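Local structure of lipoate-protein ligase 1 (Plasmodium falciparum, 5T8U) at residues L13-N19 / T242-D247; Q20-L26 / W59-S64; L33-N37 / I159-L164; I282-F288 / E352-W356. The protein is a lipoate-protein ligase whose catalytic domain, of the lipoyl protein ligase A/B family, holds lipoic acid and is joined to a smaller C-terminal domain. One frame throughout, in Å; residues are numbered along the deposited sequence.

Contact 1: L13-N19 / T242-D247; sequences LVLVSNN and TVHYID
L13-N19 (beginning on strand 13-17) and T242-D247 (a strand at H244-Y245) run parallel, extended until they bend at N18 and at I246-D247. L15 pairs with H244 (CA-CA 4.7 Å) and V16 with Y245 (CA-CA 4.8 Å). The hydrogen-bond ladder climbs from H244 N to V14 O (2.8 Å), V16 N to H244 O (2.7 Å) and I246 N to V16 O (3.0 Å). Strand 244-245 is thereby an edge strand of the large mixed sheet of the ligase domain, beside strand 13-17, whose other edge bonds to strand 55-59. On the face of L15 and H244, L15 CD2 nestles against H244 CB at 3.7 Å. On the other, V16 (chi1 t) wedges between V243 and Y245, V16 CG2 on V243 CG1 at 3.3 Å and V16 CG1 on Y245 CE1 at 3.9 Å. D247 (chi1 p) fills the bend where the first segment leaves the ladder, D247 CB 3.3 Å from S17 OG and D247 OD2 3.1 Å from N18 N; S17 OG is hydrogen-bonded to N25.

Contact 2: Q20-L26 / W59-S64; sequences QNIHFNL and WRNNRS
Q20-L26 leads from an extended N21 into the first turn of helix 22-34, while W59-S64 leaves strand 55-59 as an extended loop. Q20 lies opposite N61 (CA-CA 4.3 Å), and N62 N donates to Q20 O at 3.0 Å. N21 is the N-cap: with chi1 t, its OD1 accepts from F24 N at 2.8 Å. One turn on, N25 (chi1 m, chi2 -30°) points at the loop and its ND2 donates to N61 OD1 at 2.9 Å; N61 takes chi1 m, which brings its amide to the helix. I22 (chi1 t, chi2 p) lays CD1 at the edge of the W59 ring, 4.1 Å from CZ3, and L26 (m, t) sets CD2 4.1 Å from W59 CH2. W59 adopts chi1 p, its CE3 3.3 Å from N25 CB, and belongs to the lipoic acid pocket. N25 OD1 is hydrogen-bonded to S17 OG, so one amide ties the helix start to strand 13-17 and the loop after strand 55-59, while apolar side chains pack against the pocket indole.

Contact 3: L33-N37 / I159-L164; sequences LNNYN and IKDVFL
L33, in the last part of helix 22-34, takes chi1 t and chi2 p, a conformation that carries its methyls over to the segment I159-L164. L33 CD1 lies 3.3 Å from V162 CG1, L33 CD2 4.0 Å from I159 CD1, and L33 CB 3.8 Å from L164 CD1, so one leucine touches three side chains of the hairpin. N34 follows, its side chain beside I159 at the margin. That hairpin joins strands 150-159 and 162-170 of the large mixed sheet in the catalytic domain: I159 to V162 form a type I beta turn, with I159 N to V162 O and V162 N to I159 O both 2.9 Å, and K160 and D161 at its corner. V162 and L164 point toward the helix side and F163 away, alternating along the strand. Further along, Y36 (chi1 t) directs its CB at V162 CG2, 3.4 Å away, while V162 CG1 sits over one face of the Y36 ring. The Y36 hydroxyl is hydrogen-bonded to E53 O. N37 CA is 8.4 Å from D161 CA. N37 OD1 comes to 3.8 Å from D161 OD2; N37 ND2 is hydrogen-bonded to F51 O.

Contact 4: I282-F288 / E352-W356; sequences IWKQFTF and EVRSW
W356, on helix 347-357, is gripped by strand 280-286. With chi1 t and chi2 56° its indole stands against the strand between two alternate residues: I282 CD1 lies over one face, 4.1 Å from the centroid of the six-membered ring, and K284 CB over the opposite face, 3.9 Å from the centroid of the five-membered ring, both CH-pi contacts. W356 CZ2 reaches in to 3.2 Å from the backbone carbonyl carbon, C, of W283, and W356 NE1 is hydrogen-bonded to E360. F286 (chi1 m, chi2 -90°) turns its edge to the face of W356 in an offset edge-to-face pair, centroids 5.5 Å apart and planes at 78°, with F286 CZ 3.7 Å from W356 CE3; V353 CG2 sits over one face of the F286 ring. E352 flanks the same ring, CD 3.9 Å from F286 CD1, and its OE1 is 3.3 Å from F288 CE2. F288 (chi1 p) adds CZ 3.8 Å from V353 CG2. The axes of 282-286 and 352-356 approach to 10.8 Å, their N-to-C directions 142° apart. Aromatic and aliphatic side chains thus pack helix 347-357 on the edge strand of the three-stranded antiparallel sheet, as a helix-on-sheet layer of the C-terminal domain.

Contacts 1 and 2 adjoin, with centres about 14 Å apart: S17 OG and N25 OD1 are 2.8 Å apart and N19 O and N25 ND2 3.1 Å, both probable hydrogen bonds that fasten S17 and N19 to the first turns of helix 22-34. Contacts 2 and 3 share that helix near its two ends, while contacts 1 and 3 reach the same large sheet. Contact 2 is closest to the lipoic acid, with the W59 side chain about 4 Å from it; the L164 side chain of contact 3 is about 8 Å from it. Contact 4 belongs to the C-terminal domain, its centre about 41 Å from that of contact 1, yet the F288 side chain lies about 11 Å from the ligand.

Contact 1: L13-N19 / T242-D247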
# COMPACT_ATOMS: atom_id res chain seq x y z
N LEU A 13 17.71 1.49 -8.45
CA LEU A 13 16.91 1.50 -9.67
C LEU A 13 15.79 2.53 -9.57
O LEU A 13 15.18 2.70 -8.51
CB LEU A 13 16.31 0.13 -9.97
CG LEU A 13 17.21 -0.93 -10.61
CD1 LEU A 13 16.49 -2.27 -10.63
CD2 LEU A 13 17.61 -0.52 -12.02
N VAL A 14 15.52 3.19 -10.70
CA VAL A 14 14.40 4.11 -10.85
C VAL A 14 13.56 3.59 -12.01
O VAL A 14 14.02 3.58 -13.16
CB VAL A 14 14.87 5.55 -11.09
CG1 VAL A 14 13.68 6.50 -11.08
CG2 VAL A 14 15.91 5.96 -10.06
N LEU A 15 12.34 3.16 -11.71
CA LEU A 15 11.44 2.57 -12.69
C LEU A 15 10.22 3.46 -12.85
O LEU A 15 9.76 4.10 -11.89
CB LEU A 15 11.02 1.16 -12.26
CG LEU A 15 12.13 0.29 -11.67
CD1 LEU A 15 11.58 -1.07 -11.25
CD2 LEU A 15 13.28 0.12 -12.66
N VAL A 16 9.69 3.52 -14.07
CA VAL A 16 8.56 4.37 -14.40
C VAL A 16 7.57 3.57 -15.24
O VAL A 16 7.98 2.74 -16.06
CB VAL A 16 9.01 5.64 -15.15
CG1 VAL A 16 7.81 6.50 -15.55
CG2 VAL A 16 9.98 6.44 -14.30
N SER A 17 6.28 3.82 -15.03
CA SER A 17 5.22 3.24 -15.84
C SER A 17 4.37 4.38 -16.39
O SER A 17 3.76 5.13 -15.62
CB SER A 17 4.37 2.27 -15.03
OG SER A 17 3.23 1.86 -15.76
N ASN A 18 4.33 4.50 -17.72
CA ASN A 18 3.47 5.49 -18.35
C ASN A 18 2.03 5.02 -18.48
O ASN A 18 1.16 5.83 -18.81
CB ASN A 18 4.02 5.87 -19.73
CG ASN A 18 5.25 6.74 -19.65
OD1 ASN A 18 5.18 7.88 -19.20
ND2 ASN A 18 6.38 6.21 -20.09
N ASN A 19 1.76 3.74 -18.23
CA ASN A 19 0.38 3.26 -18.21
C ASN A 19 -0.38 3.94 -17.08
O ASN A 19 0.19 4.32 -16.06
CB ASN A 19 0.35 1.75 -18.05
CG ASN A 19 -1.03 1.16 -18.29
OD1 ASN A 19 -2.02 1.64 -17.74
ND2 ASN A 19 -1.10 0.13 -19.13
N THR A 242 19.40 7.61 -13.96
CA THR A 242 18.93 6.61 -14.91
C THR A 242 17.48 6.26 -14.60
O THR A 242 17.10 6.13 -13.43
CB THR A 242 19.80 5.35 -14.87
OG1 THR A 242 21.16 5.70 -15.13
CG2 THR A 242 19.33 4.35 -15.92
N VAL A 243 16.68 6.11 -15.65
CA VAL A 243 15.24 5.89 -15.52
C VAL A 243 14.85 4.77 -16.48
O VAL A 243 15.12 4.85 -17.68
CB VAL A 243 14.43 7.16 -15.83
CG1 VAL A 243 12.93 6.90 -15.71
CG2 VAL A 243 14.85 8.29 -14.90
N HIS A 244 14.21 3.72 -15.95
CA HIS A 244 13.72 2.62 -16.75
C HIS A 244 12.20 2.72 -16.91
O HIS A 244 11.49 3.18 -16.02
CB HIS A 244 14.07 1.27 -16.11
CG HIS A 244 15.52 0.91 -16.22
ND1 HIS A 244 16.49 1.47 -15.43
CD2 HIS A 244 16.15 0.03 -17.04
CE1 HIS A 244 17.67 0.96 -15.76
NE2 HIS A 244 17.49 0.08 -16.73
N TYR A 245 11.72 2.30 -18.08
CA TYR A 245 10.30 2.29 -18.41
C TYR A 245 9.86 0.85 -18.59
O TYR A 245 10.36 0.15 -19.48
CB TYR A 245 10.03 3.12 -19.66
CG TYR A 245 10.32 4.60 -19.48
CD1 TYR A 245 9.30 5.50 -19.22
CD2 TYR A 245 11.62 5.08 -19.54
CE1 TYR A 245 9.57 6.85 -19.04
CE2 TYR A 245 11.90 6.42 -19.37
CZ TYR A 245 10.87 7.30 -19.11
OH TYR A 245 11.14 8.64 -18.94
N ILE A 246 8.91 0.41 -17.76
CA ILE A 246 8.56 -1.00 -17.68
C ILE A 246 7.15 -1.30 -18.19
O ILE A 246 6.84 -2.47 -18.45
CB ILE A 246 8.72 -1.53 -16.24
CG1 ILE A 246 7.86 -0.72 -15.27
CG2 ILE A 246 10.19 -1.49 -15.84
CD1 ILE A 246 7.80 -1.30 -13.87
N ASP A 247 6.29 -0.29 -18.33
CA ASP A 247 4.92 -0.54 -18.78
C ASP A 247 4.86 -1.20 -20.15
O ASP A 247 3.80 -1.71 -20.53
CB ASP A 247 4.12 0.76 -18.79
CG ASP A 247 4.75 1.83 -19.65
OD1 ASP A 247 5.99 1.86 -19.75
OD2 ASP A 247 3.99 2.64 -20.23

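Contact 2: Q20-L26 / W59-S64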
# COMPACT_ATOMS: atom_id res chain seq x y z
N GLN A 20 -1.69 4.09 -17.27
CA GLN A 20 -2.53 4.83 -16.33
C GLN A 20 -3.72 4.01 -15.84
O GLN A 20 -4.71 4.58 -15.38
CB GLN A 20 -3.01 6.13 -16.97
CG GLN A 20 -1.87 7.05 -17.40
CD GLN A 20 -2.36 8.34 -18.04
OE1 GLN A 20 -3.47 8.40 -18.57
NE2 GLN A 20 -1.54 9.38 -17.97
N ASN A 21 -3.63 2.68 -15.92
CA ASN A 21 -4.68 1.80 -15.42
C ASN A 21 -4.28 1.28 -14.04
O ASN A 21 -3.18 0.76 -13.87
CB ASN A 21 -4.92 0.63 -16.38
CG ASN A 21 -5.97 -0.33 -15.87
OD1 ASN A 21 -5.66 -1.30 -15.18
ND2 ASN A 21 -7.23 -0.07 -16.20
N ILE A 22 -5.19 1.43 -13.07
CA ILE A 22 -4.86 1.05 -11.70
C ILE A 22 -4.52 -0.43 -11.61
O ILE A 22 -3.58 -0.82 -10.91
CB ILE A 22 -6.02 1.44 -10.75
CG1 ILE A 22 -5.69 1.06 -9.30
CG2 ILE A 22 -7.33 0.77 -11.18
CD1 ILE A 22 -4.46 1.75 -8.75
N HIS A 23 -5.29 -1.28 -12.30
CA HIS A 23 -5.02 -2.71 -12.26
C HIS A 23 -3.69 -3.04 -12.92
O HIS A 23 -2.93 -3.89 -12.43
CB HIS A 23 -6.15 -3.48 -12.93
CG HIS A 23 -7.51 -3.18 -12.36
ND1 HIS A 23 -8.62 -2.99 -13.15
CD2 HIS A 23 -7.92 -3.03 -11.09
CE1 HIS A 23 -9.67 -2.74 -12.38
NE2 HIS A 23 -9.27 -2.76 -11.12
N PHE A 24 -3.38 -2.37 -14.04
CA PHE A 24 -2.13 -2.62 -14.73
C PHE A 24 -0.93 -2.25 -13.86
O PHE A 24 -0.01 -3.05 -13.68
CB PHE A 24 -2.10 -1.84 -16.05
CG PHE A 24 -1.02 -2.27 -16.99
CD1 PHE A 24 -1.25 -3.27 -17.92
CD2 PHE A 24 0.23 -1.68 -16.95
CE1 PHE A 24 -0.26 -3.67 -18.79
CE2 PHE A 24 1.23 -2.08 -17.82
CZ PHE A 24 0.98 -3.07 -18.74
N ASN A 25 -0.95 -1.04 -13.30
CA ASN A 25 0.17 -0.58 -12.49
C ASN A 25 0.28 -1.39 -11.20
O ASN A 25 1.39 -1.65 -10.72
CB ASN A 25 0.03 0.90 -12.17
CG ASN A 25 0.17 1.77 -13.41
OD1 ASN A 25 0.88 1.42 -14.35
ND2 ASN A 25 -0.50 2.92 -13.40
N LEU A 26 -0.85 -1.77 -10.61
CA LEU A 26 -0.80 -2.65 -9.44
C LEU A 26 -0.20 -4.00 -9.79
O LEU A 26 0.52 -4.60 -8.98
CB LEU A 26 -2.20 -2.82 -8.84
CG LEU A 26 -2.74 -1.64 -8.03
CD1 LEU A 26 -4.22 -1.83 -7.74
CD2 LEU A 26 -1.96 -1.47 -6.73
N TRP A 59 4.39 6.02 -10.75
CA TRP A 59 3.27 5.66 -11.60
C TRP A 59 2.07 6.52 -11.26
O TRP A 59 1.96 7.04 -10.15
CB TRP A 59 2.93 4.17 -11.46
CG TRP A 59 2.91 3.65 -10.04
CD1 TRP A 59 3.98 3.56 -9.19
CD2 TRP A 59 1.78 3.15 -9.32
NE1 TRP A 59 3.58 3.04 -7.98
CE2 TRP A 59 2.24 2.77 -8.04
CE3 TRP A 59 0.43 2.97 -9.63
CZ2 TRP A 59 1.39 2.24 -7.07
CZ3 TRP A 59 -0.41 2.44 -8.67
CH2 TRP A 59 0.07 2.08 -7.40
N ARG A 60 1.17 6.67 -12.23
CA ARG A 60 -0.05 7.44 -12.06
C ARG A 60 -1.23 6.62 -12.57
O ARG A 60 -1.07 5.75 -13.43
CB ARG A 60 0.02 8.78 -12.80
CG ARG A 60 1.10 9.72 -12.28
CD ARG A 60 1.51 10.73 -13.33
NE ARG A 60 0.41 11.60 -13.73
CZ ARG A 60 0.45 12.46 -14.74
NH1 ARG A 60 1.55 12.57 -15.48
NH2 ARG A 60 -0.60 13.22 -15.02
N ASN A 61 -2.41 6.91 -12.03
CA ASN A 61 -3.62 6.18 -12.39
C ASN A 61 -4.75 7.17 -12.65
O ASN A 61 -4.82 8.24 -12.04
CB ASN A 61 -4.04 5.21 -11.28
CG ASN A 61 -2.86 4.44 -10.71
OD1 ASN A 61 -2.42 3.44 -11.27
ND2 ASN A 61 -2.36 4.92 -9.58
N ASN A 62 -5.64 6.78 -13.56
CA ASN A 62 -6.81 7.59 -13.87
C ASN A 62 -7.83 7.44 -12.74
O ASN A 62 -7.55 6.88 -11.67
CB ASN A 62 -7.38 7.19 -15.23
CG ASN A 62 -7.41 8.34 -16.21
OD1 ASN A 62 -7.69 9.48 -15.84
ND2 ASN A 62 -7.12 8.05 -17.47
N ARG A 63 -9.04 7.96 -12.96
CA ARG A 63 -10.06 8.00 -11.92
C ARG A 63 -10.32 6.61 -11.37
O ARG A 63 -10.81 5.73 -12.08
CB ARG A 63 -11.34 8.62 -12.49
CG ARG A 63 -11.12 10.02 -13.04
CD ARG A 63 -12.39 10.64 -13.61
NE ARG A 63 -12.74 10.09 -14.92
CZ ARG A 63 -13.84 9.38 -15.19
NH1 ARG A 63 -14.73 9.12 -14.25
NH2 ARG A 63 -14.04 8.93 -16.42
N SER A 64 -10.00 6.40 -10.09
CA SER A 64 -10.07 5.07 -9.50
C SER A 64 -10.37 5.16 -8.01
O SER A 64 -10.14 6.19 -7.37
CB SER A 64 -8.75 4.30 -9.71
OG SER A 64 -8.32 4.39 -11.05

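Contact 3: L33-N37 / I159-L164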
# COMPACT_ATOMS: atom_id res chain seq x y z
N LEU A 33 7.57 -6.66 -6.63
CA LEU A 33 7.72 -7.21 -5.29
C LEU A 33 8.00 -8.71 -5.33
O LEU A 33 8.84 -9.21 -4.58
CB LEU A 33 6.46 -6.93 -4.46
CG LEU A 33 6.35 -7.67 -3.12
CD1 LEU A 33 7.57 -7.42 -2.25
CD2 LEU A 33 5.08 -7.25 -2.39
N ASN A 34 7.30 -9.44 -6.20
CA ASN A 34 7.43 -10.90 -6.25
C ASN A 34 8.60 -11.37 -7.11
O ASN A 34 8.84 -12.58 -7.19
CB ASN A 34 6.13 -11.52 -6.77
CG ASN A 34 5.02 -11.46 -5.74
OD1 ASN A 34 3.91 -11.01 -6.02
ND2 ASN A 34 5.31 -11.93 -4.53
N ASN A 35 9.33 -10.46 -7.76
CA ASN A 35 10.50 -10.83 -8.55
C ASN A 35 11.66 -9.89 -8.27
O ASN A 35 12.50 -9.66 -9.15
CB ASN A 35 10.18 -10.85 -10.04
CG ASN A 35 9.17 -11.93 -10.40
OD1 ASN A 35 9.53 -13.09 -10.59
ND2 ASN A 35 7.90 -11.54 -10.51
N TYR A 36 11.73 -9.34 -7.06
CA TYR A 36 12.76 -8.39 -6.66
C TYR A 36 14.15 -8.86 -7.06
O TYR A 36 14.77 -8.29 -7.96
CB TYR A 36 12.67 -8.17 -5.15
CG TYR A 36 13.67 -7.21 -4.56
CD1 TYR A 36 13.59 -5.84 -4.81
CD2 TYR A 36 14.67 -7.66 -3.71
CE1 TYR A 36 14.51 -4.96 -4.25
CE2 TYR A 36 15.59 -6.79 -3.15
CZ TYR A 36 15.50 -5.44 -3.42
OH TYR A 36 16.41 -4.58 -2.86
N ASN A 37 14.65 -9.92 -6.40
CA ASN A 37 16.03 -10.35 -6.60
C ASN A 37 16.35 -10.74 -8.04
O ASN A 37 17.53 -10.90 -8.36
CB ASN A 37 16.34 -11.53 -5.67
CG ASN A 37 16.21 -11.16 -4.20
OD1 ASN A 37 15.58 -11.89 -3.42
ND2 ASN A 37 16.79 -10.04 -3.81
N ILE A 159 7.74 -9.02 3.04
CA ILE A 159 7.94 -10.35 2.48
C ILE A 159 9.38 -10.77 2.76
O ILE A 159 10.26 -9.93 2.95
CB ILE A 159 7.61 -10.37 0.96
CG1 ILE A 159 6.10 -10.61 0.78
CG2 ILE A 159 8.45 -11.41 0.21
CD1 ILE A 159 5.65 -10.79 -0.66
N LYS A 160 9.60 -12.08 2.78
CA LYS A 160 10.86 -12.70 3.18
C LYS A 160 12.08 -11.81 2.97
O LYS A 160 12.81 -11.51 3.92
CB LYS A 160 11.06 -14.02 2.43
CG LYS A 160 12.23 -14.85 2.93
CD LYS A 160 12.24 -16.23 2.28
CE LYS A 160 12.86 -17.28 3.19
NZ LYS A 160 12.16 -18.58 3.08
N ASP A 161 12.31 -11.38 1.73
CA ASP A 161 13.50 -10.63 1.37
C ASP A 161 13.21 -9.20 0.92
O ASP A 161 14.15 -8.47 0.60
CB ASP A 161 14.26 -11.35 0.25
CG ASP A 161 14.83 -12.68 0.71
OD1 ASP A 161 15.23 -12.79 1.89
OD2 ASP A 161 14.87 -13.62 -0.12
N VAL A 162 11.95 -8.78 0.88
CA VAL A 162 11.57 -7.51 0.29
C VAL A 162 10.65 -6.75 1.24
O VAL A 162 9.82 -7.35 1.93
CB VAL A 162 10.87 -7.70 -1.07
CG1 VAL A 162 10.65 -6.36 -1.75
CG2 VAL A 162 11.69 -8.63 -1.96
N PHE A 163 10.81 -5.43 1.28
CA PHE A 163 9.90 -4.54 1.97
C PHE A 163 9.37 -3.52 0.97
O PHE A 163 10.15 -2.88 0.26
CB PHE A 163 10.58 -3.82 3.14
CG PHE A 163 9.74 -2.75 3.76
CD1 PHE A 163 8.68 -3.07 4.59
CD2 PHE A 163 10.01 -1.41 3.52
CE1 PHE A 163 7.91 -2.08 5.17
CE2 PHE A 163 9.24 -0.42 4.09
CZ PHE A 163 8.19 -0.75 4.91
N LEU A 164 8.04 -3.38 0.93
CA LEU A 164 7.37 -2.52 -0.03
C LEU A 164 6.63 -1.42 0.72
O LEU A 164 5.70 -1.70 1.48
CB LEU A 164 6.40 -3.32 -0.90
CG LEU A 164 5.65 -2.57 -2.00
CD1 LEU A 164 5.37 -3.48 -3.19
CD2 LEU A 164 4.34 -2.00 -1.49

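Contact 4: I282-F288 / E352-W356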
# COMPACT_ATOMS: atom_id res chain seq x y z
N ILE A 282 -18.81 -8.51 15.69
CA ILE A 282 -18.37 -7.53 16.67
C ILE A 282 -17.45 -6.54 15.97
O ILE A 282 -16.95 -6.78 14.87
CB ILE A 282 -17.66 -8.19 17.88
CG1 ILE A 282 -16.32 -8.81 17.46
CG2 ILE A 282 -18.57 -9.25 18.50
CD1 ILE A 282 -15.50 -9.34 18.62
N TRP A 283 -17.22 -5.40 16.62
CA TRP A 283 -16.44 -4.34 15.99
C TRP A 283 -15.97 -3.34 17.04
O TRP A 283 -16.57 -3.21 18.11
CB TRP A 283 -17.26 -3.63 14.90
CG TRP A 283 -18.38 -2.80 15.45
CD1 TRP A 283 -18.44 -1.44 15.51
CD2 TRP A 283 -19.61 -3.28 16.01
NE1 TRP A 283 -19.63 -1.04 16.08
CE2 TRP A 283 -20.36 -2.15 16.39
CE3 TRP A 283 -20.15 -4.55 16.23
CZ2 TRP A 283 -21.62 -2.26 16.98
CZ3 TRP A 283 -21.40 -4.65 16.81
CH2 TRP A 283 -22.12 -3.51 17.18
N LYS A 284 -14.89 -2.63 16.70
CA LYS A 284 -14.40 -1.54 17.54
C LYS A 284 -13.47 -0.67 16.72
O LYS A 284 -12.92 -1.10 15.71
CB LYS A 284 -13.67 -2.07 18.78
CG LYS A 284 -13.50 -1.03 19.89
CD LYS A 284 -12.42 -1.42 20.88
CE LYS A 284 -12.32 -0.40 22.00
NZ LYS A 284 -11.24 -0.72 22.97
N GLN A 285 -13.31 0.58 17.17
CA GLN A 285 -12.42 1.54 16.53
C GLN A 285 -11.17 1.70 17.39
O GLN A 285 -11.24 2.24 18.50
CB GLN A 285 -13.13 2.88 16.33
CG GLN A 285 -12.27 3.94 15.66
CD GLN A 285 -11.78 3.51 14.29
OE1 GLN A 285 -12.54 2.97 13.49
NE2 GLN A 285 -10.50 3.75 14.02
N PHE A 286 -10.04 1.24 16.88
CA PHE A 286 -8.76 1.37 17.56
C PHE A 286 -7.95 2.52 16.97
O PHE A 286 -8.22 3.00 15.86
CB PHE A 286 -7.95 0.07 17.46
CG PHE A 286 -8.58 -1.10 18.15
CD1 PHE A 286 -8.30 -1.38 19.48
CD2 PHE A 286 -9.45 -1.94 17.47
CE1 PHE A 286 -8.88 -2.46 20.11
CE2 PHE A 286 -10.03 -3.02 18.09
CZ PHE A 286 -9.75 -3.29 19.42
N THR A 287 -6.94 2.96 17.72
CA THR A 287 -6.04 4.00 17.22
C THR A 287 -5.41 3.58 15.90
O THR A 287 -5.21 4.42 15.01
CB THR A 287 -4.96 4.31 18.25
OG1 THR A 287 -4.37 3.09 18.72
CG2 THR A 287 -5.53 5.08 19.43
N PHE A 288 -5.08 2.30 15.76
CA PHE A 288 -4.48 1.77 14.54
C PHE A 288 -5.51 1.38 13.49
O PHE A 288 -5.14 0.76 12.49
CB PHE A 288 -3.58 0.57 14.86
CG PHE A 288 -4.18 -0.41 15.83
CD1 PHE A 288 -5.19 -1.27 15.43
CD2 PHE A 288 -3.73 -0.46 17.14
CE1 PHE A 288 -5.74 -2.17 16.33
CE2 PHE A 288 -4.27 -1.36 18.03
CZ PHE A 288 -5.28 -2.21 17.63
N GLU A 352 -3.83 -5.41 23.07
CA GLU A 352 -5.04 -4.59 23.11
C GLU A 352 -6.22 -5.30 22.45
O GLU A 352 -7.34 -5.30 22.98
CB GLU A 352 -4.77 -3.24 22.44
CG GLU A 352 -5.86 -2.21 22.68
CD GLU A 352 -5.50 -0.85 22.11
OE1 GLU A 352 -4.59 -0.78 21.25
OE2 GLU A 352 -6.11 0.16 22.53
N VAL A 353 -5.98 -5.93 21.30
CA VAL A 353 -7.06 -6.58 20.57
C VAL A 353 -7.62 -7.76 21.37
O VAL A 353 -8.84 -7.93 21.46
CB VAL A 353 -6.59 -7.02 19.17
CG1 VAL A 353 -7.64 -7.87 18.47
CG2 VAL A 353 -6.27 -5.79 18.32
N ARG A 354 -6.75 -8.58 21.95
CA ARG A 354 -7.24 -9.70 22.76
C ARG A 354 -7.99 -9.19 23.98
O ARG A 354 -9.06 -9.71 24.33
CB ARG A 354 -6.08 -10.61 23.17
CG ARG A 354 -5.68 -10.53 24.65
CD ARG A 354 -4.54 -11.49 24.97
NE ARG A 354 -4.09 -11.34 26.35
CZ ARG A 354 -4.66 -11.92 27.40
NH1 ARG A 354 -4.17 -11.71 28.62
NH2 ARG A 354 -5.71 -12.70 27.25
N SER A 355 -7.45 -8.16 24.64
CA SER A 355 -8.15 -7.54 25.75
C SER A 355 -9.53 -7.04 25.32
O SER A 355 -10.44 -6.96 26.15
CB SER A 355 -7.32 -6.39 26.32
OG SER A 355 -8.06 -5.66 27.29
N TRP A 356 -9.69 -6.71 24.04
CA TRP A 356 -11.01 -6.33 23.54
C TRP A 356 -11.90 -7.56 23.33
O TRP A 356 -13.07 -7.55 23.71
CB TRP A 356 -10.88 -5.55 22.23
CG TRP A 356 -12.19 -5.37 21.54
CD1 TRP A 356 -13.32 -4.81 22.06
CD2 TRP A 356 -12.51 -5.74 20.20
NE1 TRP A 356 -14.32 -4.82 21.13
CE2 TRP A 356 -13.85 -5.39 19.97
CE3 TRP A 356 -11.79 -6.35 19.16
CZ2 TRP A 356 -14.49 -5.61 18.76
CZ3 TRP A 356 -12.43 -6.57 17.95
CH2 TRP A 356 -13.77 -6.20 17.76